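Local coordinates for BRAMP domain protein (Streptomyces davawensis, PDB 5MLD) that replaces the C-8 methyl group of FMN with an amino group in roseoflavin biosynthesis, through combined oxidation, decarboxylation and transamination with glutamate as amino donor, at the interface of chains A and B. Sequence-based numbering; all coordinates share one arbitrary frame. Chains: chain A/B, BRAMP domain protein.

The interface of chains A and B. Residues chain A 230, 249; chain B 226, 251, 253.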
# COMPACT_ATOMS: atom_id res chain seq x y z
N ARG A 230 -9.88 -18.86 -20.94
CA ARG A 230 -8.73 -19.24 -21.75
C ARG A 230 -7.57 -18.26 -21.55
O ARG A 230 -7.78 -17.07 -21.28
CB ARG A 230 -9.10 -19.28 -23.23
CG ARG A 230 -10.19 -20.28 -23.58
CD ARG A 230 -10.27 -20.47 -25.09
NE ARG A 230 -11.46 -21.23 -25.47
CZ ARG A 230 -11.50 -22.55 -25.56
NH1 ARG A 230 -10.41 -23.26 -25.29
NH2 ARG A 230 -12.62 -23.16 -25.92
N VAL A 249 -14.92 -20.89 -22.59
CA VAL A 249 -14.65 -22.27 -22.20
C VAL A 249 -15.97 -22.95 -21.88
O VAL A 249 -16.88 -22.32 -21.33
CB VAL A 249 -13.70 -22.34 -20.99
CG1 VAL A 249 -13.29 -23.78 -20.70
CG2 VAL A 249 -12.49 -21.46 -21.20
N VAL B 226 -5.85 -23.02 -20.37
CA VAL B 226 -7.13 -22.74 -19.75
C VAL B 226 -6.90 -22.70 -18.25
O VAL B 226 -6.23 -23.57 -17.69
CB VAL B 226 -8.19 -23.81 -20.08
CG1 VAL B 226 -9.48 -23.53 -19.32
CG2 VAL B 226 -8.47 -23.84 -21.58
N VAL B 251 -11.69 -29.63 -18.84
CA VAL B 251 -12.04 -28.85 -20.01
C VAL B 251 -12.04 -29.78 -21.22
O VAL B 251 -11.35 -30.81 -21.24
CB VAL B 251 -11.08 -27.66 -20.19
CG1 VAL B 251 -10.88 -26.95 -18.86
CG2 VAL B 251 -9.74 -28.13 -20.76
N GLU B 253 -11.12 -29.21 -24.42
CA GLU B 253 -10.07 -29.13 -25.43
C GLU B 253 -8.71 -29.39 -24.79
O GLU B 253 -8.59 -30.21 -23.87
CB GLU B 253 -10.09 -27.77 -26.14
CG GLU B 253 -9.66 -26.59 -25.27
CD GLU B 253 -8.16 -26.34 -25.30
OE1 GLU B 253 -7.68 -25.54 -24.48
OE2 GLU B 253 -7.45 -26.95 -26.14
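The guanidinium of A:Arg230 receives B:Glu253 at its edge: the CG methylene of B:Glu253 lies in the guanidinium plane, 3.4 Å from A:Arg230 NH1. The carboxylate is turned 51° out of that plane, and B:Glu253 OE1 stands 3.6 Å from A:Arg230 NH1 in a long salt bridge. The pairing is thus likely a loose electrostatic one through NH1, not a two-pronged one. Arginine suits strand 226-230 of chain A because its long chain runs extended from CG to NE, then turns about the CD-NE bond, pointing NH1 toward B:Glu253. Glutamate suits the tail of chain B because its flexible chain brings a carboxylate near the guanidinium; the bend at chi2 (88°) turns that group aside, so that CG meets NH1 first and OE1 reaches it obliquely.

Nearby, the backbones of A:Arg230 and B:Val226 form an antiparallel beta bridge, linking the 226-230 strands of two subunits in the homotetramer. Valine, branched at CB and apolar, fits both the extended backbone and an apolar contact with a neighbouring chain. A:Val249 offers both its methyls to CG1 of B:Val226, which sits at the same 4.1 Å from CG1 and CG2. B:Val251 adds a looser apolar flank, hiding little surface itself. The two-fold symmetry repeats the whole arrangement with the chains exchanged. In B:Val226, CG1 points away from the backbone N (chi1 176°), directing this methyl at the fork of A:Val249, while CG1 of B:Val251 remains 4.4 Å from A:Val249 CG1.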